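Hydrazine synthase beta subunit (Candidatus Kuenenia stuttgartiensis, PDB 5C2V) belongs to the complex that condenses nitric oxide with ammonium to hydrazine, and may modulate passage of hydroxylamine between the active sites of the other two subunits. Local coordinates at residues B[18-23]-B[327-332]; B[66-71]-B[81-86]; B[112-117]-B[145-150]; B[169-174]-B[181-186]; B[316-321]-B[343-348]. One frame throughout, in Å; residues are numbered along the deposited sequence.

Interaction 1: B[18-23]-B[327-332]; sequences ITMSPD and LSPDGK
Met20 reaches across to the turn that starts at Ser328. Met20 CB lies 4.2 Å from Leu327 O. CG stands anti to the backbone N (chi1 -158°), and the chain stays extended from there. Met20 CG passes 4.7 Å from the same Leu327 O, and SD comes down onto the backbone of the turn. The sulfur meets Ser328 CA at 3.6 Å and sits 4.3 Å from Pro329 CD at the start of the proline ring. Met20 CE, at the tip, is 4.4 Å from Ser328 CB; Tyr335 and Leu27 also pack on this side chain. The place is the seam of the beta-propeller: strand 15-20 opens the first sheet of the ring, and the loop 328-332 links two strands of the last, so the first and last sheets meet here. Further along, Pro22 O faces Pro329 CG at 4.0 Å, an exposed van der Waals touch. Ser328 to Gly331 is a type I turn, and Lys332 N donates to Asp330 OD1 in an Asx turn, at 3.2 Å and from above the carboxylate plane. On the other segment, Asp23 OD2 is hydrogen-bonded to the hydroxyl of Ser25, two residues on.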
# COMPACT_ATOMS: atom_id res chain seq x y z
N ILE B 18 -39.76 37.21 -8.77
CA ILE B 18 -39.50 37.80 -10.07
C ILE B 18 -39.86 36.83 -11.20
O ILE B 18 -39.76 35.61 -11.04
CB ILE B 18 -38.01 38.23 -10.19
CG1 ILE B 18 -37.81 39.16 -11.39
CG2 ILE B 18 -37.09 37.02 -10.24
CD1 ILE B 18 -36.41 39.74 -11.48
N THR B 19 -40.30 37.38 -12.32
CA THR B 19 -40.59 36.59 -13.51
C THR B 19 -40.33 37.44 -14.75
O THR B 19 -39.95 38.61 -14.64
CB THR B 19 -42.04 36.09 -13.53
OG1 THR B 19 -42.25 35.25 -14.67
CG2 THR B 19 -43.02 37.25 -13.57
N MET B 20 -40.53 36.85 -15.92
CA MET B 20 -40.22 37.55 -17.16
C MET B 20 -41.23 37.21 -18.25
O MET B 20 -41.75 36.10 -18.31
CB MET B 20 -38.80 37.19 -17.62
CG MET B 20 -38.17 38.20 -18.56
SD MET B 20 -36.49 37.72 -19.00
CE MET B 20 -35.79 39.31 -19.45
N SER B 21 -41.51 38.19 -19.11
CA SER B 21 -42.41 37.98 -20.23
C SER B 21 -41.83 36.94 -21.18
O SER B 21 -40.62 36.86 -21.34
CB SER B 21 -42.67 39.30 -20.97
OG SER B 21 -41.45 39.88 -21.42
N PRO B 22 -42.70 36.13 -21.80
CA PRO B 22 -42.28 35.07 -22.73
C PRO B 22 -41.50 35.61 -23.93
O PRO B 22 -40.79 34.86 -24.59
CB PRO B 22 -43.60 34.44 -23.18
CG PRO B 22 -44.65 35.45 -22.85
CD PRO B 22 -44.17 36.15 -21.63
N ASP B 23 -41.63 36.91 -24.20
CA ASP B 23 -40.86 37.55 -25.26
C ASP B 23 -39.56 38.13 -24.69
O ASP B 23 -38.72 38.64 -25.43
CB ASP B 23 -41.68 38.64 -25.94
CG ASP B 23 -42.31 39.60 -24.95
OD1 ASP B 23 -43.41 39.29 -24.44
OD2 ASP B 23 -41.72 40.67 -24.69
N LEU B 327 -35.18 33.26 -15.72
CA LEU B 327 -34.30 33.25 -16.89
C LEU B 327 -34.91 33.95 -18.09
O LEU B 327 -36.13 34.01 -18.24
CB LEU B 327 -33.95 31.81 -17.27
CG LEU B 327 -32.94 31.05 -16.41
CD1 LEU B 327 -32.89 29.60 -16.83
CD2 LEU B 327 -31.57 31.68 -16.52
N SER B 328 -34.04 34.47 -18.95
CA SER B 328 -34.46 34.97 -20.25
C SER B 328 -34.75 33.77 -21.15
O SER B 328 -34.17 32.70 -20.96
CB SER B 328 -33.39 35.87 -20.87
OG SER B 328 -32.17 35.16 -21.04
N PRO B 329 -35.67 33.93 -22.13
CA PRO B 329 -36.06 32.81 -23.00
C PRO B 329 -34.89 32.19 -23.77
O PRO B 329 -34.97 31.03 -24.16
CB PRO B 329 -37.07 33.45 -23.96
CG PRO B 329 -36.84 34.92 -23.86
CD PRO B 329 -36.41 35.16 -22.45
N ASP B 330 -33.82 32.96 -23.98
CA ASP B 330 -32.63 32.42 -24.64
C ASP B 330 -31.69 31.75 -23.64
O ASP B 330 -30.76 31.04 -24.03
CB ASP B 330 -31.90 33.53 -25.41
CG ASP B 330 -31.58 34.74 -24.55
OD1 ASP B 330 -31.74 34.66 -23.31
OD2 ASP B 330 -31.17 35.77 -25.11
N GLY B 331 -31.94 31.98 -22.36
CA GLY B 331 -31.18 31.33 -21.29
C GLY B 331 -29.79 31.88 -21.06
O GLY B 331 -28.99 31.27 -20.35
N LYS B 332 -29.48 33.03 -21.65
CA LYS B 332 -28.15 33.61 -21.51
C LYS B 332 -28.05 34.57 -20.32
O LYS B 332 -26.96 35.04 -20.00
CB LYS B 332 -27.75 34.33 -22.80
CG LYS B 332 -28.40 33.76 -24.05
CD LYS B 332 -27.54 33.98 -25.29
CE LYS B 332 -27.19 35.45 -25.47
NZ LYS B 332 -26.35 35.67 -26.68

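Interaction 2: B[66-71]-B[81-86]; sequences GAFLYV and VVDIQR
Leu69 and Val82 face each other as the antiparallel hydrogen-bonded pair of a beta hairpin, formed by the two middle strands (68-73 and 78-83) of the second propeller sheet. Here the contact is tight. Leu69 N donates to Val82 O at 2.9 Å, in the carbonyl plane, and Val82 N returns the bond to Leu69 O. The two CB atoms lie 4.1 Å apart on one face of the sheet, which Val37 and Phe39 of the first sheet pack against. On the other face Tyr70 is paired with Val81, the two side chains side by side and pointing the same way. The methyl CG2 of Val81 sits over the Tyr70 ring in a CH-pi contact, 4.1 Å from its centroid and 27° off the normal. The phenol oxygen of Tyr70 goes on to a hydrogen bond with Thr128, and Ile90 of the edge strand adds to this face beside Val81.

Towards the open end of the hairpin, away from its turn, Ile84 still packs closely, with CG1 4.1 Å from Leu69 CB and CD1 beside the carbonyls of Gly66 and Phe68. The rest slackens. Ile84 N points at Ala67 O, but the bond is long and weak at 3.3 Å. Phe68 brings CE1 no nearer than 4.1 Å to Asp83 OD2, its ring and the carboxylate planes 74° apart. Past that, water takes over: a single molecule donates to Gly66 O and accepts from NE2 of the exposed Gln85. Asp83 OD1 meanwhile takes the backbone N-H of Arg86 at 2.8 Å, closing an Asx motif, with the nitrogen on the anti side of the carboxylate.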
# COMPACT_ATOMS: atom_id res chain seq x y z
N GLY B 66 -48.55 37.92 -23.14
CA GLY B 66 -47.88 38.96 -22.38
C GLY B 66 -48.68 40.24 -22.25
O GLY B 66 -48.12 41.32 -22.07
N ALA B 67 -50.01 40.14 -22.36
CA ALA B 67 -50.88 41.30 -22.18
C ALA B 67 -51.38 41.45 -20.75
O ALA B 67 -51.99 42.46 -20.40
CB ALA B 67 -52.05 41.21 -23.14
N PHE B 68 -51.14 40.44 -19.91
CA PHE B 68 -51.68 40.44 -18.55
C PHE B 68 -50.72 39.84 -17.53
O PHE B 68 -49.91 38.97 -17.85
CB PHE B 68 -53.01 39.68 -18.50
CG PHE B 68 -54.07 40.25 -19.40
CD1 PHE B 68 -54.87 41.30 -18.97
CD2 PHE B 68 -54.28 39.73 -20.67
CE1 PHE B 68 -55.86 41.82 -19.79
CE2 PHE B 68 -55.26 40.25 -21.49
CZ PHE B 68 -56.05 41.29 -21.06
N LEU B 69 -50.81 40.32 -16.29
CA LEU B 69 -50.00 39.81 -15.20
C LEU B 69 -50.87 39.43 -14.00
O LEU B 69 -51.52 40.29 -13.40
CB LEU B 69 -48.95 40.84 -14.78
CG LEU B 69 -48.03 40.44 -13.62
CD1 LEU B 69 -47.14 39.28 -14.02
CD2 LEU B 69 -47.21 41.63 -13.16
N TYR B 70 -50.87 38.15 -13.65
CA TYR B 70 -51.64 37.68 -12.51
C TYR B 70 -50.77 37.64 -11.26
O TYR B 70 -49.85 36.84 -11.16
CB TYR B 70 -52.23 36.29 -12.79
CG TYR B 70 -53.42 36.28 -13.72
CD1 TYR B 70 -53.28 36.66 -15.05
CD2 TYR B 70 -54.67 35.88 -13.28
CE1 TYR B 70 -54.37 36.65 -15.91
CE2 TYR B 70 -55.76 35.87 -14.13
CZ TYR B 70 -55.60 36.25 -15.44
OH TYR B 70 -56.69 36.24 -16.29
N VAL B 71 -51.09 38.51 -10.31
CA VAL B 71 -50.27 38.67 -9.11
C VAL B 71 -50.94 38.03 -7.90
O VAL B 71 -52.15 38.15 -7.72
CB VAL B 71 -50.00 40.17 -8.82
CG1 VAL B 71 -49.06 40.32 -7.64
CG2 VAL B 71 -49.44 40.85 -10.05
N VAL B 81 -55.44 41.05 -11.19
CA VAL B 81 -55.20 40.97 -12.62
C VAL B 81 -54.73 42.32 -13.14
O VAL B 81 -55.44 43.32 -13.02
CB VAL B 81 -56.45 40.52 -13.39
CG1 VAL B 81 -56.16 40.46 -14.89
CG2 VAL B 81 -56.93 39.17 -12.89
N VAL B 82 -53.53 42.35 -13.71
CA VAL B 82 -52.91 43.60 -14.12
C VAL B 82 -52.80 43.72 -15.64
O VAL B 82 -52.34 42.79 -16.30
CB VAL B 82 -51.51 43.76 -13.50
CG1 VAL B 82 -50.82 45.01 -14.03
CG2 VAL B 82 -51.60 43.79 -11.98
N ASP B 83 -53.22 44.85 -16.17
CA ASP B 83 -53.01 45.15 -17.58
C ASP B 83 -51.57 45.63 -17.74
O ASP B 83 -51.17 46.63 -17.14
CB ASP B 83 -54.00 46.21 -18.08
CG ASP B 83 -54.09 46.26 -19.59
OD1 ASP B 83 -53.14 46.78 -20.22
OD2 ASP B 83 -55.11 45.81 -20.14
N ILE B 84 -50.79 44.92 -18.55
CA ILE B 84 -49.36 45.18 -18.65
C ILE B 84 -49.07 46.46 -19.42
O ILE B 84 -48.18 47.23 -19.05
CB ILE B 84 -48.62 43.99 -19.31
CG1 ILE B 84 -48.76 42.74 -18.44
CG2 ILE B 84 -47.15 44.32 -19.53
CD1 ILE B 84 -47.97 41.55 -18.93
N GLN B 85 -49.84 46.69 -20.48
CA GLN B 85 -49.65 47.88 -21.30
C GLN B 85 -50.22 49.13 -20.64
O GLN B 85 -49.64 50.21 -20.73
CB GLN B 85 -50.29 47.67 -22.68
CG GLN B 85 -49.92 46.34 -23.31
CD GLN B 85 -50.99 45.80 -24.24
OE1 GLN B 85 -52.11 46.33 -24.28
NE2 GLN B 85 -50.67 44.75 -24.98
N ARG B 86 -51.36 48.98 -19.96
CA ARG B 86 -51.99 50.10 -19.27
C ARG B 86 -51.34 50.38 -17.91
O ARG B 86 -51.52 51.46 -17.35
CB ARG B 86 -53.48 49.83 -19.06
CG ARG B 86 -54.32 49.91 -20.32
CD ARG B 86 -55.78 49.66 -20.00
NE ARG B 86 -56.25 50.54 -18.93
CZ ARG B 86 -57.41 50.38 -18.29
NH1 ARG B 86 -58.21 49.37 -18.60
NH2 ARG B 86 -57.75 51.22 -17.33
O HOH W 1 -48.12 43.55 -23.51

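Interaction 3: B[112-117]-B[145-150]; sequences YVACSG and RMVEIS
Ala114 and Val147 meet at the middle of this contact, CB against CG1 at 3.9 Å. Val147 is turned so that CG1 lies anti to its carbonyl carbon (chi1 -67°), while its other methyl, CG2, comes within 4.0 Å of Tyr112 O. Two residues along, CD1 of Ile149 ends 3.8 Å from CD1 of the Tyr112 ring, the two side chains crossing at about a right angle. At the other end Ser116 CB rests near Arg145 CA, 4.4 Å away.

The strand segments run nearly antiparallel, at 155°, but their axes stay 6.3 Å apart at closest approach. They belong to different blades of the propeller: 110-115 is the second strand of the third sheet and 144-149 the first strand of the fourth, so the two sheets meet here through side chains, as neighbouring blades do.

Outside this row, Ile123 and Leu156 close in on Val147, and Leu156, Ile175 and Pro106 on Ile149. Ile175 also reaches Tyr112, whose backbone bonds to Lys103 in the adjoining strand. Ser116 OG donates to the carbonyl of Trp98, which fixes its rotation; its side chain lies about 8 Å from the calcium ion. The guanidinium of Arg145 leaves the row and makes a salt bridge through NH2 with Glu69 of the gamma subunit.

Between the two strands, then, the sheets are held by apolar packing, whereas the buried charge of Arg145, with Arg193 close by, is probably offset by that glutamate, and the salt bridge joins this end of the contact to the gamma subunit.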
# COMPACT_ATOMS: atom_id res chain seq x y z
N TYR B 112 -53.59 28.71 -12.42
CA TYR B 112 -53.66 27.86 -11.24
C TYR B 112 -52.95 28.52 -10.07
O TYR B 112 -51.81 28.98 -10.19
CB TYR B 112 -53.05 26.48 -11.54
CG TYR B 112 -53.83 25.71 -12.57
CD1 TYR B 112 -53.60 25.90 -13.93
CD2 TYR B 112 -54.81 24.80 -12.20
CE1 TYR B 112 -54.31 25.20 -14.88
CE2 TYR B 112 -55.53 24.10 -13.15
CZ TYR B 112 -55.28 24.30 -14.49
OH TYR B 112 -55.99 23.60 -15.43
N VAL B 113 -53.65 28.58 -8.94
CA VAL B 113 -53.18 29.31 -7.77
C VAL B 113 -53.03 28.40 -6.55
O VAL B 113 -54.00 27.81 -6.09
CB VAL B 113 -54.14 30.45 -7.41
CG1 VAL B 113 -53.49 31.40 -6.43
CG2 VAL B 113 -54.58 31.20 -8.66
N ALA B 114 -51.81 28.29 -6.02
CA ALA B 114 -51.58 27.44 -4.86
C ALA B 114 -51.87 28.19 -3.57
O ALA B 114 -51.25 29.22 -3.29
CB ALA B 114 -50.16 26.91 -4.86
N CYS B 115 -52.81 27.68 -2.77
CA CYS B 115 -53.13 28.34 -1.50
C CYS B 115 -52.34 27.73 -0.35
O CYS B 115 -52.58 26.58 0.03
CB CYS B 115 -54.64 28.27 -1.23
SG CYS B 115 -55.65 28.91 -2.59
N SER B 116 -51.42 28.51 0.20
CA SER B 116 -50.38 27.98 1.08
C SER B 116 -50.69 28.04 2.58
O SER B 116 -49.82 27.72 3.39
CB SER B 116 -49.06 28.71 0.83
OG SER B 116 -49.20 30.10 1.07
N GLY B 117 -51.90 28.46 2.93
CA GLY B 117 -52.31 28.52 4.32
C GLY B 117 -52.04 27.20 5.03
O GLY B 117 -52.31 26.13 4.47
N ARG B 145 -47.11 25.06 -1.53
CA ARG B 145 -46.31 26.27 -1.67
C ARG B 145 -46.37 26.87 -3.07
O ARG B 145 -46.51 28.08 -3.25
CB ARG B 145 -44.86 25.99 -1.28
CG ARG B 145 -43.95 27.21 -1.34
CD ARG B 145 -44.50 28.37 -0.52
NE ARG B 145 -43.58 29.50 -0.48
CZ ARG B 145 -42.82 29.81 0.56
NH1 ARG B 145 -42.87 29.08 1.66
NH2 ARG B 145 -42.01 30.86 0.50
N MET B 146 -46.25 26.00 -4.07
CA MET B 146 -46.12 26.42 -5.46
C MET B 146 -46.64 25.30 -6.36
O MET B 146 -46.63 24.14 -5.97
CB MET B 146 -44.66 26.75 -5.78
CG MET B 146 -44.33 27.01 -7.24
SD MET B 146 -45.14 28.47 -7.92
CE MET B 146 -43.94 29.73 -7.52
N VAL B 147 -47.09 25.64 -7.56
CA VAL B 147 -47.42 24.61 -8.54
C VAL B 147 -46.47 24.71 -9.72
O VAL B 147 -45.64 25.61 -9.77
CB VAL B 147 -48.87 24.75 -9.03
CG1 VAL B 147 -49.84 24.44 -7.91
CG2 VAL B 147 -49.11 26.14 -9.60
N GLU B 148 -46.57 23.77 -10.65
CA GLU B 148 -45.89 23.88 -11.94
C GLU B 148 -46.66 23.10 -13.00
O GLU B 148 -47.18 22.02 -12.72
CB GLU B 148 -44.44 23.38 -11.82
CG GLU B 148 -43.68 23.27 -13.14
CD GLU B 148 -43.13 24.60 -13.63
OE1 GLU B 148 -41.98 24.63 -14.10
OE2 GLU B 148 -43.86 25.61 -13.57
N ILE B 149 -46.70 23.61 -14.22
CA ILE B 149 -47.39 22.91 -15.30
C ILE B 149 -46.41 22.31 -16.30
O ILE B 149 -45.46 22.96 -16.73
CB ILE B 149 -48.36 23.85 -16.05
CG1 ILE B 149 -49.29 24.55 -15.06
CG2 ILE B 149 -49.17 23.07 -17.08
CD1 ILE B 149 -50.33 25.43 -15.73
N SER B 150 -46.65 21.05 -16.65
CA SER B 150 -45.82 20.32 -17.60
C SER B 150 -45.90 20.95 -18.99
O SER B 150 -46.90 21.59 -19.33
CB SER B 150 -46.24 18.86 -17.65
OG SER B 150 -47.60 18.73 -18.03

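Interaction 4: B[169-174]-B[181-186]; sequences SVDFID and VENRVI
The hairpin of strands 168-174 and 179-186 makes up the outer half of the fourth propeller blade, and Phe172 and Arg184 meet on one of its faces. The ladder starts regularly: Val170 and Arg184 are a hydrogen-bonded pair, each N-H giving to the other's carbonyl at 2.9 Å. Phe172 N likewise donates to Glu182 O. The return bond to Phe172 O, however, comes from Val181 N at 3.0 Å; the helical angles of Val181 (phi -83°, psi -42°) make the ladder irregular at this end.

CG2 of Val181 packs on Phe172 CB at 3.7 Å. The ring, with Glu182 O in plane at its edge, brings CE1 to 3.6 Å from Arg184 CD, its plane turned 59° from the guanidinium. Arg184 runs extended from CG to NE past the ring and forms a salt bridge from NE to Glu182 OE2 at 3.3 Å, whose hydrogen-bond geometry is weak. On the other face, Asp171 OD2 accepts from the backbone N of Ser140.

Beyond the hairpin, NH1 and NH2 of Arg184 donate to the carbonyls of Glu234 and Lys236. The buried guanidinium thus rests mainly on neutral carbonyl oxygens, with a loosely held carboxylate probably offsetting part of its charge, and bonds this blade to the next.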
# COMPACT_ATOMS: atom_id res chain seq x y z
N SER B 169 -44.59 15.99 0.75
CA SER B 169 -44.80 15.33 -0.53
C SER B 169 -45.09 16.27 -1.69
O SER B 169 -45.13 17.49 -1.55
CB SER B 169 -45.95 14.33 -0.39
OG SER B 169 -47.13 14.96 0.06
N VAL B 170 -45.29 15.65 -2.85
CA VAL B 170 -45.64 16.35 -4.08
C VAL B 170 -46.84 15.66 -4.71
O VAL B 170 -46.85 14.43 -4.87
CB VAL B 170 -44.47 16.38 -5.08
CG1 VAL B 170 -44.90 17.03 -6.39
CG2 VAL B 170 -43.28 17.12 -4.48
N ASP B 171 -47.85 16.45 -5.06
CA ASP B 171 -49.06 15.92 -5.68
C ASP B 171 -49.02 16.05 -7.20
O ASP B 171 -48.58 17.07 -7.74
CB ASP B 171 -50.30 16.63 -5.14
CG ASP B 171 -50.83 15.99 -3.87
OD1 ASP B 171 -50.51 14.81 -3.62
OD2 ASP B 171 -51.57 16.66 -3.13
N PHE B 172 -49.48 15.01 -7.87
CA PHE B 172 -49.62 15.01 -9.32
C PHE B 172 -51.10 15.12 -9.70
O PHE B 172 -51.92 14.31 -9.28
CB PHE B 172 -48.99 13.76 -9.93
CG PHE B 172 -47.50 13.69 -9.79
CD1 PHE B 172 -46.92 13.17 -8.64
CD2 PHE B 172 -46.67 14.15 -10.80
CE1 PHE B 172 -45.55 13.11 -8.51
CE2 PHE B 172 -45.29 14.09 -10.67
CZ PHE B 172 -44.73 13.57 -9.52
N ILE B 173 -51.42 16.14 -10.49
CA ILE B 173 -52.80 16.41 -10.88
C ILE B 173 -53.00 16.21 -12.37
O ILE B 173 -52.15 16.62 -13.17
CB ILE B 173 -53.22 17.85 -10.51
CG1 ILE B 173 -52.69 18.25 -9.13
CG2 ILE B 173 -54.74 18.00 -10.58
CD1 ILE B 173 -53.26 17.43 -8.01
N ASP B 174 -54.11 15.60 -12.75
CA ASP B 174 -54.47 15.50 -14.16
C ASP B 174 -55.36 16.68 -14.50
O ASP B 174 -56.48 16.78 -14.01
CB ASP B 174 -55.17 14.17 -14.46
CG ASP B 174 -55.36 13.93 -15.94
OD1 ASP B 174 -54.47 13.30 -16.56
OD2 ASP B 174 -56.38 14.38 -16.50
N VAL B 181 -53.96 12.14 -9.16
CA VAL B 181 -53.61 10.80 -9.61
C VAL B 181 -52.62 10.08 -8.68
O VAL B 181 -52.77 8.89 -8.41
CB VAL B 181 -53.05 10.82 -11.06
CG1 VAL B 181 -54.14 11.23 -12.04
CG2 VAL B 181 -51.86 11.75 -11.18
N GLU B 182 -51.61 10.81 -8.20
CA GLU B 182 -50.55 10.21 -7.39
C GLU B 182 -49.93 11.20 -6.41
O GLU B 182 -49.90 12.41 -6.67
CB GLU B 182 -49.46 9.63 -8.30
CG GLU B 182 -48.51 8.66 -7.61
CD GLU B 182 -47.44 8.12 -8.54
OE1 GLU B 182 -46.89 7.04 -8.26
OE2 GLU B 182 -47.16 8.78 -9.56
N ASN B 183 -49.44 10.69 -5.29
CA ASN B 183 -48.72 11.51 -4.31
C ASN B 183 -47.37 10.89 -3.97
O ASN B 183 -47.30 9.76 -3.49
CB ASN B 183 -49.55 11.68 -3.04
CG ASN B 183 -48.78 12.37 -1.93
OD1 ASN B 183 -48.66 13.59 -1.91
ND2 ASN B 183 -48.26 11.58 -1.00
N ARG B 184 -46.29 11.63 -4.21
CA ARG B 184 -44.95 11.11 -3.96
C ARG B 184 -44.25 11.84 -2.82
O ARG B 184 -44.06 13.05 -2.86
CB ARG B 184 -44.10 11.18 -5.23
CG ARG B 184 -44.55 10.22 -6.31
CD ARG B 184 -43.62 10.26 -7.51
NE ARG B 184 -44.08 9.38 -8.58
CZ ARG B 184 -43.49 9.27 -9.76
NH1 ARG B 184 -42.42 10.01 -10.04
NH2 ARG B 184 -43.97 8.44 -10.67
N VAL B 185 -43.85 11.07 -1.80
CA VAL B 185 -43.27 11.64 -0.60
C VAL B 185 -41.75 11.80 -0.69
O VAL B 185 -41.04 10.87 -1.06
CB VAL B 185 -43.59 10.75 0.63
CG1 VAL B 185 -42.75 11.15 1.83
CG2 VAL B 185 -45.08 10.83 0.96
N ILE B 186 -41.27 13.00 -0.36
CA ILE B 186 -39.83 13.20 -0.19
C ILE B 186 -39.52 12.99 1.28
O ILE B 186 -39.93 13.78 2.13
CB ILE B 186 -39.39 14.62 -0.62
CG1 ILE B 186 -39.74 14.88 -2.09
CG2 ILE B 186 -37.90 14.80 -0.39
CD1 ILE B 186 -39.33 16.25 -2.57

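Interaction 5: B[316-321]-B[343-348]; sequences VPTGLG and NVTVIR
Val316 and Ile347 supply the apolar part of the contact. CG1 of Val316 and CG2 of Ile347 approach to 4.1 Å as the side chains slide past each other in opposite directions, and Val278 and Ile280 of strand 277-282 pack beside them. The second van der Waals patch lies between two threonines. CG2 of Thr318, anti to its own backbone N, leans against Thr345 and ends 3.6 Å from CB and 3.3 Å from OG1. The Thr345 methyl, CG2, lies 4.1 Å from both Pro317 O and Thr318 CG2.

In fold terms this is where the sixth propeller sheet meets the seventh. Strand 312-317 is the fourth strand, at one edge of the sixth, and the chain leaves it through 318-321 to enter the first strand of the seventh, of which 343-348 is the third. The seventh has only three strands from this chain; a strand of the gamma subunit pairs antiparallel with residues 343-348 and carries the sheet on across the interface.

The polar bonds are few. Gly319 N donates to Thr345 OG1, a weak bond of 3.5 Å at 142°. The stronger partner of that hydroxyl oxygen is the amide ND2 of Asn338, so OG1 receives two donors. Thr318 OG1 gives its hydrogen back to Val316 O at 3.0 Å, holding the side chain with its methyl towards Thr345.

Between subunits, ND2 of Asn343 donates to Gln10 OE1 of the gamma subunit, Val316 packs on Val5 of that chain, and Pro317 touches Pro2 of the alpha subunit.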
# COMPACT_ATOMS: atom_id res chain seq x y z
N VAL B 316 -22.61 32.02 -7.53
CA VAL B 316 -22.44 33.41 -7.91
C VAL B 316 -22.93 34.39 -6.83
O VAL B 316 -24.06 34.28 -6.37
CB VAL B 316 -23.17 33.72 -9.23
CG1 VAL B 316 -22.74 35.06 -9.77
CG2 VAL B 316 -22.88 32.63 -10.25
N PRO B 317 -22.06 35.33 -6.43
CA PRO B 317 -22.40 36.38 -5.46
C PRO B 317 -23.66 37.16 -5.85
O PRO B 317 -23.85 37.49 -7.01
CB PRO B 317 -21.18 37.30 -5.49
CG PRO B 317 -20.06 36.40 -5.88
CD PRO B 317 -20.65 35.42 -6.85
N THR B 318 -24.51 37.43 -4.86
CA THR B 318 -25.78 38.11 -5.10
C THR B 318 -26.00 39.15 -4.00
O THR B 318 -25.17 39.30 -3.10
CB THR B 318 -26.95 37.10 -5.13
OG1 THR B 318 -26.51 35.88 -5.73
CG2 THR B 318 -28.13 37.63 -5.92
N GLY B 319 -27.12 39.87 -4.07
CA GLY B 319 -27.52 40.76 -3.00
C GLY B 319 -28.07 39.94 -1.85
O GLY B 319 -28.06 38.71 -1.89
N LEU B 320 -28.55 40.61 -0.81
CA LEU B 320 -29.04 39.92 0.37
C LEU B 320 -30.46 39.39 0.17
O LEU B 320 -31.35 40.12 -0.27
CB LEU B 320 -28.97 40.84 1.59
CG LEU B 320 -27.60 41.51 1.81
CD1 LEU B 320 -27.59 42.30 3.11
CD2 LEU B 320 -26.48 40.48 1.79
N GLY B 321 -30.66 38.12 0.51
CA GLY B 321 -31.96 37.47 0.37
C GLY B 321 -32.50 37.23 -1.04
O GLY B 321 -33.60 37.68 -1.35
N ASN B 343 -33.09 44.92 -4.58
CA ASN B 343 -32.59 45.04 -5.95
C ASN B 343 -32.58 43.73 -6.72
O ASN B 343 -33.03 42.72 -6.22
CB ASN B 343 -31.18 45.64 -5.94
CG ASN B 343 -30.23 44.91 -5.01
OD1 ASN B 343 -30.45 43.75 -4.66
ND2 ASN B 343 -29.15 45.58 -4.62
N VAL B 344 -32.08 43.76 -7.95
CA VAL B 344 -32.02 42.56 -8.77
C VAL B 344 -30.62 42.35 -9.34
O VAL B 344 -30.06 43.25 -9.96
CB VAL B 344 -33.03 42.61 -9.93
CG1 VAL B 344 -32.85 41.41 -10.86
CG2 VAL B 344 -34.46 42.65 -9.40
N THR B 345 -30.07 41.17 -9.12
CA THR B 345 -28.75 40.83 -9.65
C THR B 345 -28.87 40.19 -11.03
O THR B 345 -29.64 39.24 -11.22
CB THR B 345 -27.99 39.88 -8.71
OG1 THR B 345 -27.77 40.52 -7.44
CG2 THR B 345 -26.65 39.49 -9.31
N VAL B 346 -28.12 40.74 -11.98
CA VAL B 346 -28.11 40.24 -13.35
C VAL B 346 -26.86 39.39 -13.59
O VAL B 346 -25.74 39.85 -13.42
CB VAL B 346 -28.15 41.39 -14.37
CG1 VAL B 346 -28.24 40.84 -15.78
CG2 VAL B 346 -29.33 42.31 -14.07
N ILE B 347 -27.08 38.14 -14.00
CA ILE B 347 -25.99 37.19 -14.18
C ILE B 347 -25.89 36.71 -15.62
O ILE B 347 -26.88 36.30 -16.23
CB ILE B 347 -26.17 35.96 -13.26
CG1 ILE B 347 -26.58 36.39 -11.85
CG2 ILE B 347 -24.91 35.12 -13.24
CD1 ILE B 347 -26.89 35.23 -10.93
N ARG B 348 -24.68 36.75 -16.17
CA ARG B 348 -24.42 36.17 -17.48
C ARG B 348 -24.11 34.69 -17.31
O ARG B 348 -23.15 34.32 -16.64
CB ARG B 348 -23.26 36.89 -18.18
CG ARG B 348 -22.89 36.32 -19.54
CD ARG B 348 -23.99 36.56 -20.56
NE ARG B 348 -23.56 36.22 -21.92
CZ ARG B 348 -23.81 35.05 -22.51
NH1 ARG B 348 -24.48 34.11 -21.87
NH2 ARG B 348 -23.38 34.83 -23.75

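All five contacts lie in one ring of seven sheets. Interactions 2 and 4 sit within single sheets, the second and the fourth, with centres 31 Å apart; interactions 3, 1 and 5 join neighbouring sheets. Along the chain interactions 2, 3 and 4 follow in series, all nested in the long loop that interaction 1 closes between the first and last sheets. Interactions 3 and 4, whose centres are 13 Å apart, share the fourth sheet. Interaction 5 crosses interaction 1 in sequence and touches it, Ile18 CD1 packing on Val344 CG1 at 4.0 Å. Ring closure therefore adjoins the strand to which the gamma subunit adds. Interaction 4 lies across the chain's centre from interaction 5.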